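Local atomic coordinates of spore germination protein B3 (PDB entry 3N54), a protein that takes part in the response of Bacillus subtilis spores to the germinant mixture of L-asparagine, glucose, fructose and potassium ions. Residues A[290-293]-A[294-298]; A[319-322]-A[323-326]. One frame throughout, in Å; residues are numbered along the deposited sequence.

Contact 1: A[290-293]-A[294-298]. With SO4 (sulfate ion), chain B.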
ATOM      1  N   GLN A 290     -13.084  -6.309  13.716  1.00 45.57           N
ATOM      2  CA  GLN A 290     -12.804  -4.887  13.864  1.00 45.88           C
ATOM      3  C   GLN A 290     -12.284  -4.307  12.537  1.00 44.66           C
ATOM      4  O   GLN A 290     -12.751  -3.256  12.095  1.00 45.32           O
ATOM      5  CB  GLN A 290     -11.801  -4.671  15.005  1.00 45.50           C
ATOM      6  CG  GLN A 290     -11.379  -3.218  15.292  1.00 48.40           C
ATOM      7  CD  GLN A 290     -12.530  -2.281  15.570  1.00 54.43           C
ATOM      8  OE1 GLN A 290     -13.248  -1.875  14.644  1.00 58.10           O
ATOM      9  NE2 GLN A 290     -12.693  -1.886  16.841  1.00 56.42           N
ATOM     10  N   VAL A 291     -11.345  -5.007  11.901  1.00 42.89           N
ATOM     11  CA  VAL A 291     -10.757  -4.547  10.642  1.00 42.30           C
ATOM     12  C   VAL A 291     -11.810  -4.519   9.533  1.00 43.31           C
ATOM     13  O   VAL A 291     -11.912  -3.540   8.795  1.00 43.46           O
ATOM     14  CB  VAL A 291      -9.563  -5.425  10.197  1.00 41.32           C
ATOM     15  CG1 VAL A 291      -9.026  -4.955   8.845  1.00 40.80           C
ATOM     16  CG2 VAL A 291      -8.459  -5.400  11.246  1.00 40.89           C
ATOM     17  N   MET A 292     -12.605  -5.583   9.441  1.00 43.90           N
ATOM     18  CA  MET A 292     -13.651  -5.669   8.423  1.00 45.64           C
ATOM     19  C   MET A 292     -14.696  -4.569   8.615  1.00 46.68           C
ATOM     20  O   MET A 292     -15.256  -4.061   7.656  1.00 48.03           O
ATOM     21  CB  MET A 292     -14.319  -7.048   8.452  1.00 47.19           C
ATOM     22  CG  MET A 292     -14.987  -7.455   7.144  1.00 50.34           C
ATOM     23  SD  MET A 292     -13.869  -7.489   5.720  1.00 52.10           S
ATOM     24  CE  MET A 292     -12.413  -8.254   6.418  1.00 49.03           C
ATOM     25  N   ASP A 293     -14.949  -4.201   9.862  1.00 46.77           N
ATOM     26  CA  ASP A 293     -15.885  -3.127  10.165  1.00 48.50           C
ATOM     27  C   ASP A 293     -15.357  -1.781   9.647  1.00 47.63           C
ATOM     28  O   ASP A 293     -16.119  -0.975   9.117  1.00 49.63           O
ATOM     29  CB  ASP A 293     -16.134  -3.056  11.671  1.00 49.19           C
ATOM     30  CG  ASP A 293     -17.336  -2.221  12.016  1.00 53.24           C
ATOM     31  OD1 ASP A 293     -18.468  -2.685  11.782  1.00 57.52           O
ATOM     32  OD2 ASP A 293     -17.154  -1.110  12.542  1.00 56.18           O
ATOM     33  N   LYS A 294     -14.056  -1.546   9.808  1.00 44.87           N
ATOM     34  CA  LYS A 294     -13.418  -0.348   9.260  1.00 44.79           C
ATOM     35  C   LYS A 294     -13.469  -0.348   7.724  1.00 43.94           C
ATOM     36  O   LYS A 294     -13.745   0.676   7.114  1.00 45.07           O
ATOM     37  CB  LYS A 294     -11.965  -0.232   9.729  1.00 43.34           C
ATOM     38  CG  LYS A 294     -11.811   0.022  11.221  1.00 44.57           C
ATOM     39  CD  LYS A 294     -10.381  -0.199  11.701  1.00 44.58           C
ATOM     40  CE  LYS A 294      -9.415   0.879  11.228  1.00 46.08           C
ATOM     41  NZ  LYS A 294      -9.672   2.197  11.863  1.00 50.00           N
ATOM     42  N   LEU A 295     -13.217  -1.497   7.108  1.00 41.96           N
ATOM     43  CA  LEU A 295     -13.249  -1.590   5.645  1.00 42.20           C
ATOM     44  C   LEU A 295     -14.662  -1.359   5.117  1.00 44.49           C
ATOM     45  O   LEU A 295     -14.861  -0.634   4.141  1.00 45.69           O
ATOM     46  CB  LEU A 295     -12.723  -2.946   5.162  1.00 40.67           C
ATOM     47  CG  LEU A 295     -11.229  -3.222   5.370  1.00 38.82           C
ATOM     48  CD1 LEU A 295     -10.872  -4.606   4.857  1.00 36.99           C
ATOM     49  CD2 LEU A 295     -10.368  -2.163   4.689  1.00 37.60           C
ATOM     50  N   GLN A 296     -15.645  -1.949   5.787  1.00 45.38           N
ATOM     51  CA  GLN A 296     -17.034  -1.827   5.347  1.00 48.01           C
ATOM     52  C   GLN A 296     -17.678  -0.471   5.634  1.00 49.98           C
ATOM     53  O   GLN A 296     -18.375   0.064   4.777  1.00 52.42           O
ATOM     54  CB  GLN A 296     -17.885  -2.929   5.976  1.00 48.96           C
ATOM     55  CG  GLN A 296     -17.671  -4.290   5.354  1.00 48.64           C
ATOM     56  CD  GLN A 296     -18.475  -5.357   6.064  1.00 50.30           C
ATOM     57  OE1 GLN A 296     -18.239  -5.638   7.234  1.00 49.79           O
ATOM     58  NE2 GLN A 296     -19.430  -5.957   5.360  1.00 52.46           N
ATOM     59  N   HIS A 297     -17.440   0.091   6.815  1.00 49.40           N
ATOM     60  CA  HIS A 297     -18.194   1.278   7.245  1.00 52.20           C
ATOM     61  C   HIS A 297     -17.377   2.548   7.492  1.00 51.83           C
ATOM     62  O   HIS A 297     -17.960   3.627   7.592  1.00 54.96           O
ATOM     63  CB  HIS A 297     -19.023   0.926   8.486  1.00 53.56           C
ATOM     64  CG  HIS A 297     -19.818  -0.335   8.326  1.00 54.71           C
ATOM     65  ND1 HIS A 297     -20.853  -0.453   7.421  1.00 58.16           N
ATOM     66  CD2 HIS A 297     -19.718  -1.536   8.940  1.00 53.83           C
ATOM     67  CE1 HIS A 297     -21.358  -1.671   7.490  1.00 58.44           C
ATOM     68  NE2 HIS A 297     -20.688  -2.348   8.405  1.00 56.20           N
ATOM     69  N   GLU A 298     -16.056   2.440   7.602  1.00 48.51           N
ATOM     70  CA  GLU A 298     -15.218   3.632   7.721  1.00 48.66           C
ATOM     71  C   GLU A 298     -14.680   3.994   6.334  1.00 48.81           C
ATOM     72  O   GLU A 298     -14.937   5.084   5.838  1.00 51.14           O
ATOM     73  CB  GLU A 298     -14.068   3.426   8.712  1.00 46.12           C
ATOM     74  CG  GLU A 298     -13.307   4.713   9.051  1.00 46.37           C
ATOM     75  CD  GLU A 298     -12.098   4.491   9.952  1.00 42.71           C
ATOM     76  OE1 GLU A 298     -11.421   5.481  10.263  1.00 43.01           O
ATOM     77  OE2 GLU A 298     -11.813   3.341  10.350  1.00 39.22           O
TER
HETATM   78  S   SO4 B   1      -9.868   3.561  15.129  1.00 83.62           S
HETATM   79  O1  SO4 B   1     -10.538   4.533  14.275  1.00 83.37           O
HETATM   80  O2  SO4 B   1      -8.509   4.021  15.392  1.00 83.48           O
HETATM   81  O3  SO4 B   1      -9.817   2.257  14.479  1.00 83.76           O
HETATM   82  O4  SO4 B   1     -10.606   3.427  16.379  1.00 83.57           O

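Contact 2: A[319-322]-A[323-326]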
ATOM      1  N   ASN A 319     -22.189 -10.278 -12.315  1.00113.71           N
ATOM      2  CA  ASN A 319     -22.532  -9.436 -13.463  1.00117.12           C
ATOM      3  C   ASN A 319     -23.481  -8.285 -13.111  1.00119.60           C
ATOM      4  O   ASN A 319     -23.384  -7.199 -13.682  1.00119.57           O
ATOM      5  CB  ASN A 319     -23.136 -10.291 -14.585  1.00122.07           C
ATOM      6  CG  ASN A 319     -23.285  -9.531 -15.892  1.00124.19           C
ATOM      7  OD1 ASN A 319     -24.272  -9.700 -16.607  1.00129.22           O
ATOM      8  ND2 ASN A 319     -22.308  -8.687 -16.208  1.00120.97           N
ATOM      9  N   LYS A 320     -24.389  -8.527 -12.169  1.00 63.42           N
ATOM     10  CA  LYS A 320     -25.357  -7.513 -11.730  1.00 64.86           C
ATOM     11  C   LYS A 320     -24.765  -6.491 -10.752  1.00 65.57           C
ATOM     12  O   LYS A 320     -25.144  -5.317 -10.777  1.00 65.86           O
ATOM     13  CB  LYS A 320     -26.570  -8.193 -11.075  1.00 65.26           C
ATOM     14  CG  LYS A 320     -27.694  -7.230 -10.665  1.00 66.68           C
ATOM     15  CD  LYS A 320     -28.813  -7.946  -9.911  1.00 68.14           C
ATOM     16  CE  LYS A 320     -29.783  -6.943  -9.283  1.00 68.99           C
ATOM     17  NZ  LYS A 320     -30.853  -7.611  -8.476  1.00 69.96           N
ATOM     18  N   VAL A 321     -23.845  -6.937  -9.893  1.00 66.42           N
ATOM     19  CA  VAL A 321     -23.270  -6.072  -8.840  1.00 66.99           C
ATOM     20  C   VAL A 321     -21.952  -5.369  -9.217  1.00 67.29           C
ATOM     21  O   VAL A 321     -21.620  -4.336  -8.629  1.00 67.39           O
ATOM     22  CB  VAL A 321     -23.054  -6.865  -7.529  1.00 66.99           C
ATOM     23  CG1 VAL A 321     -24.380  -7.443  -7.037  1.00 67.27           C
ATOM     24  CG2 VAL A 321     -22.023  -7.967  -7.725  1.00 67.15           C
ATOM     25  N   LYS A 322     -21.221  -5.925 -10.185  1.00 67.60           N
ATOM     26  CA  LYS A 322     -19.943  -5.363 -10.672  1.00 67.75           C
ATOM     27  C   LYS A 322     -19.786  -3.851 -10.541  1.00 67.48           C
ATOM     28  O   LYS A 322     -18.754  -3.374 -10.073  1.00 67.76           O
ATOM     29  CB  LYS A 322     -19.735  -5.730 -12.148  1.00 68.03           C
ATOM     30  CG  LYS A 322     -19.037  -7.054 -12.366  1.00 69.04           C
ATOM     31  CD  LYS A 322     -19.209  -7.566 -13.793  1.00 70.33           C
ATOM     32  CE  LYS A 322     -18.522  -6.680 -14.818  1.00 70.91           C
ATOM     33  NZ  LYS A 322     -18.525  -7.310 -16.170  1.00 71.33           N
ATOM     34  N   GLY A 323     -20.798  -3.107 -10.971  1.00 67.14           N
ATOM     35  CA  GLY A 323     -20.743  -1.646 -10.977  1.00 66.95           C
ATOM     36  C   GLY A 323     -20.858  -0.951  -9.633  1.00 66.77           C
ATOM     37  O   GLY A 323     -20.609   0.252  -9.538  1.00 66.68           O
ATOM     38  N   HIS A 324     -21.244  -1.691  -8.597  1.00 66.66           N
ATOM     39  CA  HIS A 324     -21.394  -1.130  -7.250  1.00 66.68           C
ATOM     40  C   HIS A 324     -21.016  -2.173  -6.194  1.00 66.00           C
ATOM     41  O   HIS A 324     -21.763  -2.428  -5.244  1.00 65.98           O
ATOM     42  CB  HIS A 324     -22.828  -0.621  -7.047  1.00 67.07           C
ATOM     43  CG  HIS A 324     -23.883  -1.619  -7.421  1.00 68.44           C
ATOM     44  ND1 HIS A 324     -24.329  -1.778  -8.716  1.00 70.02           N
ATOM     45  CD2 HIS A 324     -24.575  -2.511  -6.673  1.00 69.62           C
ATOM     46  CE1 HIS A 324     -25.249  -2.726  -8.750  1.00 70.32           C
ATOM     47  NE2 HIS A 324     -25.416  -3.188  -7.524  1.00 70.28           N
ATOM     48  N   TRP A 325     -19.840  -2.769  -6.369  1.00 65.18           N
ATOM     49  CA  TRP A 325     -19.374  -3.826  -5.475  1.00 64.58           C
ATOM     50  C   TRP A 325     -19.083  -3.347  -4.055  1.00 64.10           C
ATOM     51  O   TRP A 325     -19.329  -4.082  -3.102  1.00 63.97           O
ATOM     52  CB  TRP A 325     -18.127  -4.501  -6.044  1.00 64.53           C
ATOM     53  CG  TRP A 325     -17.427  -5.334  -5.038  1.00 64.42           C
ATOM     54  CD1 TRP A 325     -16.170  -5.148  -4.555  1.00 63.97           C
ATOM     55  CD2 TRP A 325     -17.965  -6.460  -4.340  1.00 64.66           C
ATOM     56  NE1 TRP A 325     -15.878  -6.105  -3.619  1.00 63.89           N
ATOM     57  CE2 TRP A 325     -16.964  -6.924  -3.466  1.00 64.36           C
ATOM     58  CE3 TRP A 325     -19.196  -7.124  -4.373  1.00 64.82           C
ATOM     59  CZ2 TRP A 325     -17.151  -8.028  -2.632  1.00 64.96           C
ATOM     60  CZ3 TRP A 325     -19.382  -8.222  -3.546  1.00 65.00           C
ATOM     61  CH2 TRP A 325     -18.365  -8.664  -2.686  1.00 64.98           C
ATOM     62  N   ASP A 326     -18.557  -2.135  -3.909  1.00 63.57           N
ATOM     63  CA  ASP A 326     -18.270  -1.598  -2.577  1.00 63.31           C
ATOM     64  C   ASP A 326     -19.554  -1.453  -1.750  1.00 63.50           C
ATOM     65  O   ASP A 326     -19.558  -1.766  -0.557  1.00 63.31           O
ATOM     66  CB  ASP A 326     -17.502  -0.270  -2.661  1.00 62.94           C
ATOM     67  CG  ASP A 326     -16.012  -0.467  -2.964  1.00 61.91           C
ATOM     68  OD1 ASP A 326     -15.502  -1.602  -2.813  1.00 58.83           O
ATOM     69  OD2 ASP A 326     -15.349   0.524  -3.336  1.00 60.00           O
TER

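Contact 1: A[290-293]-A[294-298]
Asp293 and His297 meet one turn apart on the exposed side of helix 271-299. The carboxylate comes up to the ring's edge, OD1 of Asp293 lying 3.3 Å from CD2 of His297, with the two planes turned 58° apart. CB of Gln296 sits over one face of that imidazole. Four i to i+4 backbone bonds join the segments, the shortest from Gln296 N to Met292 O at 2.8 Å, and the backbone widens into a pi-type turn over 294-298.

Apolar contact is on the buried side, where SD of Met292 lies 4.2 Å from CD1 of Leu295. This inner face packs against helix 198-208 (Leu204), helix 325-331 (Phe329) and strand 333-342, where Met292 meets Phe334 and Tyr336. NE2 of Gln296 hydrogen-bonds to the carbonyl oxygens of Thr332 and Phe329.

Charge gathers around Lys294. Bends at chi3 and chi4 (71° and 69°) curl its chain so that NZ forms a salt bridge to OE2 of Glu298 (2.9 Å), using that oxygen's syn lone pair, and a hydrogen bond to O3 of a sulfate (2.6 Å), probably from the crystallisation liquor. Two anions thus meet this ammonium in the crystal, which would stabilise its positive charge.

Contact 2: A[319-322]-A[323-326]
Val321 and His324 make the close part of this corner, where helix 315-321 gives way to helix 325-331. The N-H of His324 donates to Val321 O at 2.7 Å in a nearly straight bond (167°). The same carbonyl oxygen lies 3.7 Å above the plane of the His324 ring, over its centre. With chi1 at 50°, CG of His324 is tucked between its own backbone N and carbonyl carbon, which folds the imidazole back over the preceding residues. There CA of Val321 makes a CH-pi contact with that ring, 4.1 Å from its centroid, and CE1 of His324 comes 3.3 Å from Lys320 O. Between the apolar side chains the contact is light: CG2 of Val321 lies 4.5 Å from CE3 of Trp325.

The solvent side is loose by comparison. Lys320 runs out fully extended and its side chain stays clear of residues 323-326; the Lys322 side chain likewise leads away from them.

His324 stands at the N-cap position of helix 325-331. Just beyond it, Trp325 packs on Ser307 and Ile310 of helix 306-313 and hydrogen-bonds through NE1 to OD2 of Asp302, and Asp326 forms a salt bridge with Arg187, so the corner is tied to helix 306-313, to Asp302 shortly after helix 271-299, and to Arg187 just past strand 177-186.

How the contacts relate
Both contacts are local and partly buried, and both belong to the GerAC-like C-terminal part of the protein. Contact 1 lies nearer the centre of the molecule, about 17 Å from it against about 24 Å for contact 2, measured between centres. The two do not touch, their nearest atoms being about 6 Å apart. Contact 1 lies within one long helix, so regular backbone bonding carries it, with an apolar inner side and a charged outer one. Contact 2 joins two short helices through a tight corner, where a single backbone bond and a histidine ring over the peptide replace that repeat. Helix 325-331 connects the two: it starts in contact 2, and further along its Phe329 packs against Met292 and Leu295 of contact 1.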